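Local coordinates for protein aminopeptidase C (Lactobacillus rhamnosus, PDB 4K7C) that probably removes amino acids from the N termini of peptides as a papain-like cysteine aminopeptidase of the bleomycin hydrolase type, at residues I298-F301 against K302-I306; I413-K416 against Y417-A420. All coordinates share one frame; numbering follows the deposited sequence.

Interaction 1 (I298-F301 against K302-I306); sequences IDTF and KDLAI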
loop_
_atom_site.group_PDB
_atom_site.type_symbol
_atom_site.label_atom_id
_atom_site.label_comp_id
_atom_site.label_asym_id
_atom_site.label_seq_id
_atom_site.Cartn_x
_atom_site.Cartn_y
_atom_site.Cartn_z
ATOM N N ILE A 298 -40.080 -8.030 26.227
ATOM C CA ILE A 298 -38.745 -8.522 25.841
ATOM C C ILE A 298 -38.542 -9.942 26.248
ATOM O O ILE A 298 -37.964 -10.658 25.491
ATOM C CB ILE A 298 -37.582 -7.595 26.379
ATOM C CG1 ILE A 298 -36.211 -7.906 25.726
ATOM C CG2 ILE A 298 -37.476 -7.716 27.890
ATOM C CD1 ILE A 298 -36.261 -7.785 24.203
ATOM N N ASP A 299 -39.073 -10.419 27.366
ATOM C CA ASP A 299 -38.894 -11.858 27.682
ATOM C C ASP A 299 -39.546 -12.823 26.658
ATOM O O ASP A 299 -38.964 -13.847 26.262
ATOM C CB ASP A 299 -39.453 -12.153 29.107
ATOM C CG ASP A 299 -38.569 -11.529 30.210
ATOM O OD1 ASP A 299 -37.359 -11.351 30.006
ATOM O OD2 ASP A 299 -39.105 -11.222 31.260
ATOM N N THR A 300 -40.781 -12.492 26.287
ATOM C CA THR A 300 -41.595 -13.282 25.316
ATOM C C THR A 300 -40.918 -13.215 23.923
ATOM O O THR A 300 -40.697 -14.228 23.261
ATOM C CB THR A 300 -43.014 -12.698 25.193
ATOM O OG1 THR A 300 -43.690 -12.603 26.492
ATOM C CG2 THR A 300 -43.863 -13.504 24.235
ATOM N N PHE A 301 -40.462 -12.014 23.587
ATOM C CA PHE A 301 -39.747 -11.754 22.310
ATOM C C PHE A 301 -38.546 -12.675 22.260
ATOM O O PHE A 301 -38.321 -13.399 21.254
ATOM C CB PHE A 301 -39.367 -10.225 22.377
ATOM C CG PHE A 301 -38.666 -9.656 21.210
ATOM C CD1 PHE A 301 -39.317 -8.720 20.395
ATOM C CD2 PHE A 301 -37.298 -9.841 21.053
ATOM C CE1 PHE A 301 -38.669 -8.072 19.375
ATOM C CE2 PHE A 301 -36.644 -9.235 19.999
ATOM C CZ PHE A 301 -37.284 -8.313 19.173
ATOM N N LYS A 302 -37.707 -12.606 23.307
ATOM C CA LYS A 302 -36.495 -13.429 23.324
ATOM C C LYS A 302 -36.783 -14.937 23.351
ATOM O O LYS A 302 -36.086 -15.754 22.722
ATOM C CB LYS A 302 -35.613 -13.047 24.524
ATOM C CG LYS A 302 -34.815 -11.807 24.309
ATOM C CD LYS A 302 -34.366 -11.111 25.607
ATOM C CE LYS A 302 -33.366 -11.925 26.354
ATOM N NZ LYS A 302 -32.987 -11.398 27.677
ATOM N N ASP A 303 -37.776 -15.349 24.154
ATOM C CA ASP A 303 -38.139 -16.797 24.184
ATOM C C ASP A 303 -38.566 -17.355 22.851
ATOM O O ASP A 303 -38.191 -18.443 22.522
ATOM C CB ASP A 303 -39.252 -17.040 25.179
ATOM C CG ASP A 303 -38.760 -16.950 26.633
ATOM O OD1 ASP A 303 -37.531 -17.044 26.893
ATOM O OD2 ASP A 303 -39.649 -16.844 27.507
ATOM N N LEU A 304 -39.283 -16.550 22.043
ATOM C CA LEU A 304 -39.591 -16.929 20.653
ATOM C C LEU A 304 -38.403 -17.081 19.770
ATOM O O LEU A 304 -38.288 -18.046 19.030
ATOM C CB LEU A 304 -40.532 -15.908 20.001
ATOM C CG LEU A 304 -41.917 -15.752 20.666
ATOM C CD1 LEU A 304 -42.632 -14.584 20.171
ATOM C CD2 LEU A 304 -42.792 -16.989 20.479
ATOM N N ALA A 305 -37.441 -16.135 19.874
ATOM C CA ALA A 305 -36.211 -16.294 19.130
ATOM C C ALA A 305 -35.458 -17.548 19.461
ATOM O O ALA A 305 -34.972 -18.228 18.555
ATOM C CB ALA A 305 -35.299 -15.055 19.277
ATOM N N ILE A 306 -35.297 -17.837 20.766
ATOM C CA ILE A 306 -34.667 -19.058 21.192
ATOM C C ILE A 306 -35.354 -20.363 20.698
ATOM O O ILE A 306 -34.722 -21.279 20.275
ATOM C CB ILE A 306 -34.549 -19.031 22.733
ATOM C CG1 ILE A 306 -33.584 -17.940 23.143
ATOM C CG2 ILE A 306 -34.038 -20.347 23.278
ATOM C CD1 ILE A 306 -33.670 -17.524 24.626
HETATM O O HOH W 1 -35.293 -12.372 29.032
#
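Lys-302 lies across the side chain of Ile-298 one helical turn earlier, its CD meeting Ile-298 CG1 at 3.7 Å. The isoleucine torsion brings CG1 there, standing it anti to its own N (chi1 -167°). Separately, the lysine chain bends at chi3 (68°), which directs its amine to a water beside Asp-299. That water donates to Asp-299 OD1, 2.5 Å away, and accepts from Lys-302 NZ at 2.8 Å, bridging two charged groups that do not touch directly. The amine also forms salt bridges with Asp-401 and Asp-405 of helix 401-407, which probably keep it charged. All of this sits on the first two turns of helix 298-310 in the papain-like (C1) fold, where consecutive i to i+4 bonds set the spacing: Lys-302 N to Ile-298 O is 2.9 Å with an N-H...O angle of 169°, and Leu-304 N reaches Thr-300 O at 3.0 Å. The side chain of Phe-301 packs on Phe-404 of helix 401-407 and on Val-408 and Val-411 of strand 408-414; within the helix, the edge of its ring lies near Lys-302 N, with CD2 3.6 Å from that nitrogen. Its carbonyl oxygen accepts from Ala-305 N at 3.2 Å.

Interaction 2 (I413-K416 against Y417-A420); sequences ISKK and YLPA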
loop_
_atom_site.group_PDB
_atom_site.type_symbol
_atom_site.label_atom_id
_atom_site.label_comp_id
_atom_site.label_asym_id
_atom_site.label_seq_id
_atom_site.Cartn_x
_atom_site.Cartn_y
_atom_site.Cartn_z
ATOM N N ILE A 413 -40.530 -14.020 13.379
ATOM C CA ILE A 413 -40.783 -15.362 13.895
ATOM C C ILE A 413 -41.880 -16.125 13.091
ATOM O O ILE A 413 -42.859 -15.475 12.716
ATOM C CB ILE A 413 -41.186 -15.262 15.373
ATOM C CG1 ILE A 413 -39.997 -14.595 16.188
ATOM C CG2 ILE A 413 -41.510 -16.596 15.936
ATOM C CD1 ILE A 413 -38.775 -15.432 16.288
ATOM N N SER A 414 -41.682 -17.427 12.844
ATOM C CA SER A 414 -42.761 -18.256 12.247
ATOM C C SER A 414 -43.892 -18.358 13.239
ATOM O O SER A 414 -43.694 -18.656 14.414
ATOM C CB SER A 414 -42.403 -19.654 11.790
ATOM O OG SER A 414 -41.196 -19.713 11.137
ATOM N N LYS A 415 -45.064 -18.021 12.731
ATOM C CA LYS A 415 -46.323 -17.974 13.483
ATOM C C LYS A 415 -46.595 -19.245 14.309
ATOM O O LYS A 415 -47.201 -19.176 15.398
ATOM C CB LYS A 415 -47.478 -17.640 12.530
ATOM C CG LYS A 415 -47.578 -16.183 12.114
ATOM C CD LYS A 415 -48.672 -15.997 11.041
ATOM C CE LYS A 415 -48.699 -14.620 10.576
ATOM N NZ LYS A 415 -49.651 -14.411 9.459
ATOM N N LYS A 416 -46.150 -20.388 13.793
ATOM C CA LYS A 416 -46.351 -21.628 14.490
ATOM C C LYS A 416 -45.673 -21.719 15.874
ATOM O O LYS A 416 -45.984 -22.594 16.649
ATOM C CB LYS A 416 -45.837 -22.769 13.659
ATOM C CG LYS A 416 -44.349 -22.789 13.472
ATOM C CD LYS A 416 -44.038 -23.779 12.379
ATOM C CE LYS A 416 -42.576 -24.030 12.271
ATOM N NZ LYS A 416 -42.436 -25.291 11.464
ATOM N N TYR A 417 -44.698 -20.833 16.153
ATOM C CA TYR A 417 -44.026 -20.832 17.452
ATOM C C TYR A 417 -44.777 -19.972 18.419
ATOM O O TYR A 417 -44.452 -19.986 19.595
ATOM C CB TYR A 417 -42.593 -20.266 17.288
ATOM C CG TYR A 417 -41.746 -21.104 16.435
ATOM C CD1 TYR A 417 -41.539 -22.476 16.744
ATOM C CD2 TYR A 417 -41.132 -20.579 15.323
ATOM C CE1 TYR A 417 -40.751 -23.271 15.939
ATOM C CE2 TYR A 417 -40.362 -21.359 14.500
ATOM C CZ TYR A 417 -40.173 -22.697 14.810
ATOM O OH TYR A 417 -39.426 -23.482 13.989
ATOM N N LEU A 418 -45.772 -19.211 17.927
ATOM C CA LEU A 418 -46.550 -18.286 18.751
ATOM C C LEU A 418 -47.689 -19.006 19.513
ATOM O O LEU A 418 -48.364 -19.812 18.936
ATOM C CB LEU A 418 -47.209 -17.241 17.889
ATOM C CG LEU A 418 -46.407 -16.186 17.137
ATOM C CD1 LEU A 418 -47.319 -15.138 16.482
ATOM C CD2 LEU A 418 -45.563 -15.501 18.146
ATOM N N PRO A 419 -47.954 -18.608 20.778
ATOM C CA PRO A 419 -49.111 -19.079 21.528
ATOM C C PRO A 419 -50.375 -18.740 20.772
ATOM O O PRO A 419 -50.439 -17.756 20.030
ATOM C CB PRO A 419 -49.044 -18.253 22.834
ATOM C CG PRO A 419 -47.605 -17.909 22.986
ATOM C CD PRO A 419 -47.154 -17.645 21.577
ATOM N N ALA A 420 -51.404 -19.562 20.952
ATOM C CA ALA A 420 -52.667 -19.331 20.263
ATOM C C ALA A 420 -53.226 -17.938 20.447
ATOM O O ALA A 420 -53.772 -17.346 19.521
ATOM C CB ALA A 420 -53.706 -20.367 20.768
#
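Tyr-417 folds back over the turn that ends strand 408-414, one face of its ring covered by Lys-416 and its CD2-CE2 edge close to Ser-414. The motif is a short 3-10 turn between that strand and helix 420-429, within the papain-like fold, and two i to i+3 bonds define it. Tyr-417 N donates to Ser-414 O at 3.0 Å, nearly straight at 168°, and Leu-418 N donates to Lys-415 O at 2.9 Å; in both the donor sits above the carbonyl plane and not on a lone pair. Lys-416 has CG placed between its N and carbonyl carbon (chi1 67°), and from there the chain runs extended alongside the tyrosine, pointing the same way. Its CG stands over the centre of the ring, 4.1 Å from the centroid and 2° off the normal, a CH-pi contact; farther out, CE comes within 3.6 Å of Tyr-417 OH. Ile-413 crosses the tyrosine side chain at about a right angle and meets the ring at its edge, CG2 to CD2 4.0 Å. The phenol hydroxyl is hydrogen-bonded to Glu-313, and Ala-311 and Gln-308 also touch this side chain, which ties the turn to the end of helix 298-310 and the loop after it. An alanine in place of Tyr-417 would probably leave the aliphatic chain of Lys-416 without its aromatic surface, open a gap beside Ile-413 and Ser-414, and deprive Glu-313 of its hydroxyl partner. The Leu-418 side chain runs alongside Lys-415, its CB 3.2 Å from Lys-415 O. On the same side of the ring plane as Lys-416 CG, but displaced toward the CD2-CE2 edge, Ser-414 CB sits 3.8 Å from Tyr-417 CE2.

How the interactions relate
Following the chain from the N terminus, interaction 1 comes first and closes within helix 298-310, each bond spanning a single turn. More than a hundred residues later, interaction 2 closes the tight turn between strand 408-414 and helix 420-429. The two are in series, neither nested nor crossed, yet their centres lie 11 Å apart and they touch. Leu-304 makes much of the join: its CD1 is 3.7 Å from Leu-418 CD2, and its CD2 is 3.5 Å from Tyr-417 O. Ile-413 CD1 adds to it, 3.9 Å from Ala-305 N. Helix 298-310 is thereby packed against the end of the strand and the turn that follows.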